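Delta toxin (Clostridium perfringens, PDB 2YGT) is a secreted haemolysin, a beta-pore-forming toxin that probably damages host cells by assembling into a beta-barrel pore in their membranes. Local coordinates at residues Ile91-Leu97 and Ile170-Glu176; Ser111-Ile117 and Asn160-Asp166; Phe70-Gly74 and Leu248-Ile252. All coordinates share one frame; numbering follows the deposited sequence.

Interaction 1 of 3, residues Ile91-Leu97 and Ile170-Glu176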
loop_
_atom_site.group_PDB
_atom_site.type_symbol
_atom_site.label_atom_id
_atom_site.label_comp_id
_atom_site.label_asym_id
_atom_site.label_seq_id
_atom_site.Cartn_x
_atom_site.Cartn_y
_atom_site.Cartn_z
ATOM N N ILE A 91 5.344 13.574 1.015
ATOM C CA ILE A 91 4.868 13.523 2.389
ATOM C C ILE A 91 3.842 12.401 2.578
ATOM O O ILE A 91 3.785 11.779 3.642
ATOM C CB ILE A 91 4.272 14.865 2.841
ATOM C CG1 ILE A 91 3.910 14.809 4.327
ATOM C CG2 ILE A 91 3.057 15.224 1.997
ATOM C CD1 ILE A 91 3.649 16.168 4.940
ATOM N N LYS A 92 3.047 12.127 1.544
ATOM C CA LYS A 92 1.965 11.152 1.669
ATOM C C LYS A 92 1.719 10.302 0.419
ATOM O O LYS A 92 1.699 10.805 -0.704
ATOM C CB LYS A 92 0.664 11.847 2.077
ATOM C CG LYS A 92 -0.372 10.897 2.652
ATOM C CD LYS A 92 -1.783 11.433 2.506
ATOM C CE LYS A 92 -1.986 12.702 3.305
ATOM N NZ LYS A 92 -3.436 12.991 3.484
ATOM N N TYR A 93 1.535 9.003 0.643
ATOM C CA TYR A 93 1.101 8.074 -0.391
ATOM C C TYR A 93 -0.288 7.567 -0.023
ATOM O O TYR A 93 -0.549 7.259 1.140
ATOM C CB TYR A 93 2.038 6.871 -0.473
ATOM C CG TYR A 93 3.449 7.154 -0.937
ATOM C CD1 TYR A 93 3.756 7.225 -2.291
ATOM C CD2 TYR A 93 4.484 7.309 -0.022
ATOM C CE1 TYR A 93 5.048 7.461 -2.713
ATOM C CE2 TYR A 93 5.774 7.543 -0.438
ATOM C CZ TYR A 93 6.051 7.617 -1.783
ATOM O OH TYR A 93 7.339 7.852 -2.199
ATOM N N MET A 94 -1.177 7.463 -1.004
ATOM C CA MET A 94 -2.523 6.963 -0.738
ATOM C C MET A 94 -2.907 5.853 -1.707
ATOM O O MET A 94 -2.658 5.953 -2.908
ATOM C CB MET A 94 -3.543 8.101 -0.809
ATOM C CG MET A 94 -3.190 9.301 0.058
ATOM S SD MET A 94 -4.344 10.673 -0.126
ATOM C CE MET A 94 -5.852 9.955 0.522
ATOM N N VAL A 95 -3.514 4.794 -1.177
ATOM C CA VAL A 95 -3.974 3.678 -1.997
ATOM C C VAL A 95 -5.426 3.307 -1.696
ATOM O O VAL A 95 -5.793 3.053 -0.548
ATOM C CB VAL A 95 -3.093 2.431 -1.813
ATOM C CG1 VAL A 95 -3.588 1.294 -2.702
ATOM C CG2 VAL A 95 -1.632 2.758 -2.102
ATOM N N ASP A 96 -6.246 3.275 -2.741
ATOM C CA ASP A 96 -7.643 2.883 -2.608
ATOM C C ASP A 96 -7.918 1.622 -3.411
ATOM O O ASP A 96 -7.460 1.485 -4.543
ATOM C CB ASP A 96 -8.568 3.997 -3.108
ATOM C CG ASP A 96 -8.563 5.212 -2.206
ATOM O OD1 ASP A 96 -8.257 5.067 -1.006
ATOM O OD2 ASP A 96 -8.873 6.316 -2.697
ATOM N N LEU A 97 -8.659 0.697 -2.814
ATOM C CA LEU A 97 -9.255 -0.396 -3.569
ATOM C C LEU A 97 -10.764 -0.268 -3.446
ATOM O O LEU A 97 -11.335 -0.479 -2.374
ATOM C CB LEU A 97 -8.775 -1.764 -3.075
ATOM C CG LEU A 97 -9.230 -2.968 -3.910
ATOM C CD1 LEU A 97 -8.343 -4.181 -3.652
ATOM C CD2 LEU A 97 -10.704 -3.303 -3.666
ATOM N N ILE A 170 -15.166 0.028 -0.105
ATOM C CA ILE A 170 -13.815 0.556 -0.266
ATOM C C ILE A 170 -12.883 0.295 0.916
ATOM O O ILE A 170 -13.282 0.377 2.079
ATOM C CB ILE A 170 -13.839 2.076 -0.564
ATOM C CG1 ILE A 170 -12.431 2.590 -0.867
ATOM C CG2 ILE A 170 -14.435 2.844 0.604
ATOM C CD1 ILE A 170 -12.400 4.027 -1.345
ATOM N N ALA A 171 -11.636 -0.029 0.596
ATOM C CA ALA A 171 -10.569 -0.088 1.584
ATOM C C ALA A 171 -9.496 0.912 1.177
ATOM O O ALA A 171 -9.017 0.880 0.045
ATOM C CB ALA A 171 -9.995 -1.491 1.659
ATOM N N SER A 172 -9.129 1.799 2.098
ATOM C CA SER A 172 -8.194 2.880 1.804
ATOM C C SER A 172 -7.067 2.965 2.827
ATOM O O SER A 172 -7.296 2.803 4.026
ATOM C CB SER A 172 -8.937 4.211 1.770
ATOM O OG SER A 172 -10.097 4.112 0.977
ATOM N N TRP A 173 -5.855 3.241 2.352
ATOM C CA TRP A 173 -4.706 3.372 3.238
ATOM C C TRP A 173 -3.923 4.651 2.966
ATOM O O TRP A 173 -3.678 5.017 1.817
ATOM C CB TRP A 173 -3.772 2.168 3.102
ATOM C CG TRP A 173 -4.396 0.862 3.472
ATOM C CD1 TRP A 173 -4.414 0.281 4.706
ATOM C CD2 TRP A 173 -5.088 -0.034 2.596
ATOM N NE1 TRP A 173 -5.079 -0.924 4.653
ATOM C CE2 TRP A 173 -5.503 -1.138 3.368
ATOM C CE3 TRP A 173 -5.398 -0.008 1.232
ATOM C CZ2 TRP A 173 -6.212 -2.205 2.823
ATOM C CZ3 TRP A 173 -6.103 -1.070 0.692
ATOM C CH2 TRP A 173 -6.502 -2.153 1.486
ATOM N N ASN A 174 -3.545 5.329 4.042
ATOM C CA ASN A 174 -2.640 6.466 3.966
ATOM C C ASN A 174 -1.299 6.092 4.571
ATOM O O ASN A 174 -1.215 5.717 5.743
ATOM C CB ASN A 174 -3.211 7.676 4.706
ATOM C CG ASN A 174 -4.176 8.479 3.855
ATOM O OD1 ASN A 174 -4.260 8.289 2.641
ATOM N ND2 ASN A 174 -4.904 9.393 4.489
ATOM N N THR A 175 -0.251 6.177 3.762
ATOM C CA THR A 175 1.106 6.020 4.259
ATOM C C THR A 175 1.791 7.384 4.246
ATOM O O THR A 175 2.231 7.866 3.199
ATOM C CB THR A 175 1.894 4.997 3.436
ATOM O OG1 THR A 175 1.206 3.741 3.477
ATOM C CG2 THR A 175 3.289 4.821 4.001
ATOM N N GLU A 176 1.867 7.997 5.422
ATOM C CA GLU A 176 2.334 9.370 5.557
ATOM C C GLU A 176 3.587 9.463 6.418
ATOM O O GLU A 176 3.753 8.705 7.375
ATOM C CB GLU A 176 1.224 10.228 6.163
ATOM C CG GLU A 176 1.525 11.717 6.203
ATOM C CD GLU A 176 0.354 12.525 6.731
ATOM O OE1 GLU A 176 -0.790 12.020 6.684
ATOM O OE2 GLU A 176 0.575 13.664 7.192
HETATM O O HOH W 1 -1.001 3.946 1.249
#
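Tyr93, Val95 and Leu97 pair with Thr175, Trp173 and Ala171 on two adjacent antiparallel strands of the beta-sandwich typical of leukocidin-type toxins. Six backbone N-H...O bonds join these three hydrogen-bonded pairs; the straightest, Leu97 N to Ala171 O, is 2.9 Å long at 177°. These six side chains point to the inner face; they are mostly apolar or aromatic, and the hydroxyl of Thr175 is satisfied there by Thr161 OG1. The Trp173 indole brings CE3 to 3.6 Å from Val95 O and hands its buried NE1 to Pro113 O, while Tyr93 OH bonds to Leu220 O.

The opposite face, with Lys92, Met94, Asp96, Ser172, Asn174 and Glu176, is more polar. The Met94 and Asn174 side chains run alongside one another in the same direction. Asn174 OD1 lies 3.0 Å from Met94 CG; the bend at chi3 (65°) brings Met94 CE round to the same oxygen, 3.1 Å away. Asp96 divides its carboxylate: OD1 accepts a weak bond from Ser172 OG (2.9 Å), and OD2 forms a salt bridge with Lys249. Lys92 NZ stays 4.3 Å from Glu176 OE1, too far for a salt bridge but probably mildly attractive.

Strand 241-259 flanks residues 91-97, strand 159-166 flanks residues 170-176, and strand 224-235 packs over the inward face, where Phe229 stacks on Trp173.

Interaction 2 of 3, residues Ser111-Ile117 and Asn160-Asp166. With ZN (zinc ion), chain C.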
loop_
_atom_site.group_PDB
_atom_site.type_symbol
_atom_site.label_atom_id
_atom_site.label_comp_id
_atom_site.label_asym_id
_atom_site.label_seq_id
_atom_site.Cartn_x
_atom_site.Cartn_y
_atom_site.Cartn_z
ATOM N N SER A 111 -9.957 -6.606 5.313
ATOM C CA SER A 111 -8.765 -6.072 4.667
ATOM C C SER A 111 -7.636 -5.829 5.663
ATOM O O SER A 111 -7.860 -5.752 6.871
ATOM C CB SER A 111 -9.096 -4.775 3.920
ATOM O OG SER A 111 -9.627 -3.794 4.791
ATOM N N VAL A 112 -6.421 -5.710 5.146
ATOM C CA VAL A 112 -5.257 -5.417 5.968
ATOM C C VAL A 112 -4.319 -4.521 5.169
ATOM O O VAL A 112 -4.296 -4.597 3.938
ATOM C CB VAL A 112 -4.514 -6.705 6.363
ATOM C CG1 VAL A 112 -5.262 -7.436 7.475
ATOM C CG2 VAL A 112 -4.325 -7.602 5.145
ATOM N N PRO A 113 -3.538 -3.669 5.857
ATOM C CA PRO A 113 -3.441 -3.510 7.316
ATOM C C PRO A 113 -4.696 -2.902 7.941
ATOM O O PRO A 113 -5.457 -2.214 7.260
ATOM C CB PRO A 113 -2.260 -2.543 7.495
ATOM C CG PRO A 113 -1.557 -2.510 6.175
ATOM C CD PRO A 113 -2.597 -2.786 5.147
ATOM N N LYS A 114 -4.900 -3.158 9.232
ATOM C CA LYS A 114 -6.025 -2.591 9.967
ATOM C C LYS A 114 -5.564 -1.390 10.770
ATOM O O LYS A 114 -4.390 -1.284 11.122
ATOM C CB LYS A 114 -6.614 -3.610 10.939
ATOM C CG LYS A 114 -7.104 -4.888 10.303
ATOM C CD LYS A 114 -7.583 -5.849 11.376
ATOM C CE LYS A 114 -7.993 -7.178 10.787
ATOM N NZ LYS A 114 -8.355 -8.148 11.850
ATOM N N ASN A 115 -6.501 -0.495 11.064
ATOM C CA ASN A 115 -6.235 0.660 11.910
ATOM C C ASN A 115 -4.930 1.361 11.548
ATOM O O ASN A 115 -4.775 1.858 10.433
ATOM C CB ASN A 115 -6.241 0.250 13.386
ATOM C CG ASN A 115 -7.573 -0.342 13.819
ATOM O OD1 ASN A 115 -7.621 -1.367 14.500
ATOM N ND2 ASN A 115 -8.666 0.299 13.414
ATOM N N THR A 116 -3.992 1.391 12.489
ATOM C CA THR A 116 -2.725 2.080 12.275
ATOM C C THR A 116 -1.527 1.176 12.551
ATOM O O THR A 116 -1.511 0.428 13.527
ATOM C CB THR A 116 -2.617 3.348 13.152
ATOM O OG1 THR A 116 -3.735 4.206 12.898
ATOM C CG2 THR A 116 -1.331 4.100 12.846
ATOM N N ILE A 117 -0.529 1.251 11.675
ATOM C CA ILE A 117 0.705 0.489 11.826
ATOM C C ILE A 117 1.908 1.425 11.741
ATOM O O ILE A 117 2.038 2.194 10.790
ATOM C CB ILE A 117 0.833 -0.599 10.739
ATOM C CG1 ILE A 117 -0.407 -1.491 10.734
ATOM C CG2 ILE A 117 2.082 -1.437 10.969
ATOM C CD1 ILE A 117 -0.559 -2.311 11.992
ATOM N N ASN A 160 4.125 6.044 8.609
ATOM C CA ASN A 160 3.080 5.243 9.230
ATOM C C ASN A 160 1.961 4.958 8.236
ATOM O O ASN A 160 1.730 5.734 7.308
ATOM C CB ASN A 160 2.507 5.945 10.463
ATOM C CG ASN A 160 3.474 5.959 11.633
ATOM O OD1 ASN A 160 3.121 6.376 12.736
ATOM N ND2 ASN A 160 4.699 5.502 11.401
ATOM N N THR A 161 1.267 3.843 8.435
ATOM C CA THR A 161 0.131 3.498 7.589
ATOM C C THR A 161 -1.157 3.486 8.404
ATOM O O THR A 161 -1.235 2.863 9.464
ATOM C CB THR A 161 0.314 2.122 6.903
ATOM O OG1 THR A 161 1.454 2.169 6.036
ATOM C CG2 THR A 161 -0.919 1.765 6.086
ATOM N N ILE A 162 -2.166 4.190 7.910
ATOM C CA ILE A 162 -3.473 4.173 8.541
ATOM C C ILE A 162 -4.546 3.801 7.526
ATOM O O ILE A 162 -4.546 4.296 6.399
ATOM C CB ILE A 162 -3.816 5.538 9.162
ATOM C CG1 ILE A 162 -5.263 5.548 9.656
ATOM C CG2 ILE A 162 -3.602 6.645 8.152
ATOM C CD1 ILE A 162 -5.603 6.738 10.518
ATOM N N GLN A 163 -5.453 2.913 7.918
ATOM C CA GLN A 163 -6.592 2.596 7.070
ATOM C C GLN A 163 -7.670 3.653 7.261
ATOM O O GLN A 163 -8.290 3.740 8.321
ATOM C CB GLN A 163 -7.146 1.198 7.359
ATOM C CG GLN A 163 -8.281 0.812 6.418
ATOM C CD GLN A 163 -8.551 -0.677 6.396
ATOM O OE1 GLN A 163 -8.891 -1.275 7.416
ATOM N NE2 GLN A 163 -8.419 -1.283 5.223
ATOM N N THR A 164 -7.882 4.460 6.231
ATOM C CA THR A 164 -8.795 5.589 6.325
ATOM C C THR A 164 -10.216 5.198 5.926
ATOM O O THR A 164 -11.180 5.852 6.314
ATOM C CB THR A 164 -8.305 6.758 5.457
ATOM O OG1 THR A 164 -8.128 6.309 4.107
ATOM C CG2 THR A 164 -6.972 7.276 5.986
ATOM N N ASN A 165 -10.340 4.128 5.152
ATOM C CA ASN A 165 -11.649 3.599 4.797
ATOM C C ASN A 165 -11.662 2.083 4.881
ATOM O O ASN A 165 -10.729 1.421 4.431
ATOM C CB ASN A 165 -12.061 4.057 3.398
ATOM C CG ASN A 165 -12.494 5.507 3.366
ATOM O OD1 ASN A 165 -13.585 5.848 3.818
ATOM N ND2 ASN A 165 -11.641 6.369 2.822
ATOM N N ASP A 166 -12.727 1.540 5.457
ATOM C CA ASP A 166 -12.852 0.102 5.640
ATOM C C ASP A 166 -14.318 -0.321 5.581
ATOM O O ASP A 166 -14.935 -0.582 6.612
ATOM C CB ASP A 166 -12.235 -0.303 6.980
ATOM C CG ASP A 166 -12.235 -1.800 7.199
ATOM O OD1 ASP A 166 -12.238 -2.561 6.209
ATOM O OD2 ASP A 166 -12.224 -2.215 8.374
HETATM ZN ZN ZN C . -11.388 -4.127 9.145
HETATM O O HOH W 2 -9.244 -3.758 7.990
HETATM O O HOH W 3 -9.158 -0.808 10.052
HETATM O O HOH W 4 -8.774 3.153 11.641
HETATM O O HOH W 5 -10.458 -2.955 10.921
HETATM O O HOH W 6 -10.801 -6.252 10.128
#
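The flat amide of Gln163 has Pro113 O over one face, 3.6 Å from its CD, and meets Ser111 at its NE2 end, while two waters reach its OE1. It bridges from strand 159-166 to Ser111 at the end of strand 107-112, which belongs to another sheet, near the point where the chain leaves the beta-sandwich for the 121-155 sheet, which by analogy with leukocidins probably corresponds to the folded stem. Gln163 NE2 donates to Ser111 OG at 2.8 Å, the hydroxyl tilted 16° out of the amide plane. Glutamine suits the place because it offers a donor and an acceptor at the end of one reach: CG is anti to the backbone N (chi1 -176°) and the chain runs on extended to the serine.

The second flat group, the carboxylate of Asp166, binds the zinc ion through OD2 at 2.2 Å. Three waters are also zinc ligands here, and Asp110 belongs to the same site in a known structure of the protein. One zinc-bound water donates to both Ser111 O and Gln163 OE1, the latter at 2.6 Å; Gln163 and Ser111 together form the second shell that orients it. Another water links Gln163 OE1 to Asn115 N.

Pro113 follows a cis peptide bond where the chain changes direction, and its ring lies near Thr161 CG2. Asn115, with positive phi (45°), turns the chain, and its O accepts from Gln163 N at 2.8 Å. Beyond it the chains pair as antiparallel strands: Ile117 and Thr161 exchange two backbone bonds, with Thr161 OG1 held by Gln156. On the exposed side the Thr116 and Ile162 side chains meet at an angle, Thr116 OG1 lying 3.8 Å from Ile162 CG1.

Interaction 3 of 3, residues Phe70-Gly74 and Leu248-Ile252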
loop_
_atom_site.group_PDB
_atom_site.type_symbol
_atom_site.label_atom_id
_atom_site.label_comp_id
_atom_site.label_asym_id
_atom_site.label_seq_id
_atom_site.Cartn_x
_atom_site.Cartn_y
_atom_site.Cartn_z
ATOM N N PHE A 70 4.257 0.009 -6.816
ATOM C CA PHE A 70 5.396 0.895 -6.667
ATOM C C PHE A 70 5.000 2.296 -7.097
ATOM O O PHE A 70 4.606 2.512 -8.241
ATOM C CB PHE A 70 6.599 0.422 -7.484
ATOM C CG PHE A 70 7.793 1.337 -7.377
ATOM C CD1 PHE A 70 8.543 1.379 -6.214
ATOM C CD2 PHE A 70 8.158 2.156 -8.433
ATOM C CE1 PHE A 70 9.637 2.221 -6.103
ATOM C CE2 PHE A 70 9.253 3.000 -8.332
ATOM C CZ PHE A 70 9.994 3.033 -7.164
ATOM N N ILE A 71 5.088 3.238 -6.167
ATOM C CA ILE A 71 4.859 4.638 -6.471
ATOM C C ILE A 71 6.167 5.395 -6.301
ATOM O O ILE A 71 6.676 5.516 -5.185
ATOM C CB ILE A 71 3.792 5.259 -5.544
ATOM C CG1 ILE A 71 2.556 4.364 -5.474
ATOM C CG2 ILE A 71 3.427 6.662 -6.020
ATOM C CD1 ILE A 71 1.453 4.913 -4.597
ATOM N N PRO A 72 6.721 5.899 -7.411
ATOM C CA PRO A 72 7.975 6.656 -7.367
ATOM C C PRO A 72 7.868 7.814 -6.384
ATOM O O PRO A 72 6.806 8.425 -6.274
ATOM C CB PRO A 72 8.118 7.178 -8.796
ATOM C CG PRO A 72 7.328 6.225 -9.631
ATOM C CD PRO A 72 6.172 5.808 -8.774
ATOM N N SER A 73 8.956 8.104 -5.678
ATOM C CA SER A 73 8.958 9.176 -4.684
ATOM C C SER A 73 8.744 10.540 -5.331
ATOM O O SER A 73 8.186 11.448 -4.717
ATOM C CB SER A 73 10.267 9.184 -3.893
ATOM O OG SER A 73 11.360 9.532 -4.722
ATOM N N GLY A 74 9.199 10.677 -6.572
ATOM C CA GLY A 74 9.096 11.936 -7.283
ATOM C C GLY A 74 9.954 13.026 -6.668
ATOM O O GLY A 74 9.702 14.213 -6.874
ATOM N N LEU A 248 -3.908 5.081 -7.029
ATOM C CA LEU A 248 -2.640 5.429 -6.410
ATOM C C LEU A 248 -2.546 6.943 -6.360
ATOM O O LEU A 248 -2.772 7.616 -7.366
ATOM C CB LEU A 248 -1.473 4.865 -7.220
ATOM C CG LEU A 248 -1.593 3.416 -7.692
ATOM C CD1 LEU A 248 -0.395 3.044 -8.549
ATOM C CD2 LEU A 248 -1.733 2.458 -6.518
ATOM N N LYS A 249 -2.225 7.481 -5.188
ATOM C CA LYS A 249 -2.102 8.925 -5.030
ATOM C C LYS A 249 -0.822 9.268 -4.287
ATOM O O LYS A 249 -0.449 8.592 -3.329
ATOM C CB LYS A 249 -3.299 9.492 -4.266
ATOM C CG LYS A 249 -4.638 8.923 -4.687
ATOM C CD LYS A 249 -5.735 9.370 -3.736
ATOM C CE LYS A 249 -7.002 8.560 -3.936
ATOM N NZ LYS A 249 -8.071 8.983 -2.992
ATOM N N ARG A 250 -0.152 10.320 -4.738
ATOM C CA ARG A 250 1.057 10.795 -4.087
ATOM C C ARG A 250 0.966 12.301 -3.873
ATOM O O ARG A 250 0.659 13.049 -4.799
ATOM C CB ARG A 250 2.286 10.455 -4.934
ATOM C CG ARG A 250 3.609 10.902 -4.329
ATOM C CD ARG A 250 4.745 10.736 -5.323
ATOM N NE ARG A 250 4.586 11.626 -6.468
ATOM C CZ ARG A 250 5.093 11.396 -7.674
ATOM N NH1 ARG A 250 5.791 10.294 -7.902
ATOM N NH2 ARG A 250 4.893 12.267 -8.654
ATOM N N GLU A 251 1.208 12.744 -2.645
ATOM C CA GLU A 251 1.294 14.171 -2.374
ATOM C C GLU A 251 2.752 14.584 -2.238
ATOM O O GLU A 251 3.507 13.974 -1.483
ATOM C CB GLU A 251 0.517 14.555 -1.115
ATOM C CG GLU A 251 0.553 16.055 -0.839
ATOM C CD GLU A 251 -0.186 16.446 0.423
ATOM O OE1 GLU A 251 -0.970 15.621 0.938
ATOM O OE2 GLU A 251 0.017 17.585 0.897
ATOM N N ILE A 252 3.138 15.614 -2.980
ATOM C CA ILE A 252 4.495 16.135 -2.921
ATOM C C ILE A 252 4.521 17.439 -2.138
ATOM O O ILE A 252 3.657 18.296 -2.320
ATOM C CB ILE A 252 5.050 16.406 -4.330
ATOM C CG1 ILE A 252 5.169 15.105 -5.123
ATOM C CG2 ILE A 252 6.404 17.105 -4.251
ATOM C CD1 ILE A 252 6.495 14.412 -4.948
#
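Arg250 and Ile71 give about half of the buried surface where two layers of the beta-sandwich face each other, with Leu248 adding a smaller share. The axes of the short segments come no closer than 8.5 Å and are inclined at 27°, so side chains rather than backbone ladders fill the interval.

Arg250 reaches across to the end of strand 61-72. Its chain is extended as far as CD and then bends at chi3 (66°), which swings the guanidinium alongside the turn that follows Pro72. NH1 donates to Pro72 O at 2.7 Å. The oxygen lies at the edge of the guanidinium, close to its plane, but the nitrogen approaches from above the carbonyl plane rather than along a lone pair. Gly74 CA sits over one face of the same guanidinium, nearer its margin, 3.7 Å from the plane. Glycine fits here twice over: its phi is positive (67°), and the absence of a side chain lets the flat cation come close to the backbone. Arginine combines an apolar stem with a polar end that reaches a carbonyl.

Ile71 packs beside that stem. Its two branches divide the work: CG2 lies 4.1 Å from Arg250 CB as the side chains, coming from facing strands, pass alongside, while CD1 extends to Leu248. A branched apolar residue is apt for touching two neighbours on one strand, and Tyr93 borders it as well. Farther along, Ile252 CD1 rests against the turn, 3.4 Å from Ser73 O. Leu248 meets Ile71 obliquely through the base of its side chain, its CB standing 3.9 Å from Ile71 CD1.

From the N terminus, residues 70-74 come first and find their partner only at 248-252, so interaction 3 closes the longest loop. Inside it, residues 91-97 return to 170-176 in interaction 1, and within that loop lies interaction 2, joining 111-117 to 160-166 around the excursion to the 121-155 sheet. The three are nested without crossing. Interactions 1 and 2 share a sheet, linked where Asn174 N probably bonds Ile162 O. On the other flank of strand 84-99, Met94 N probably bonds Lys249 O, carrying the same sheet into interaction 3, which ties it to the layer containing strand 61-72. Interactions 2 and 3 do not touch.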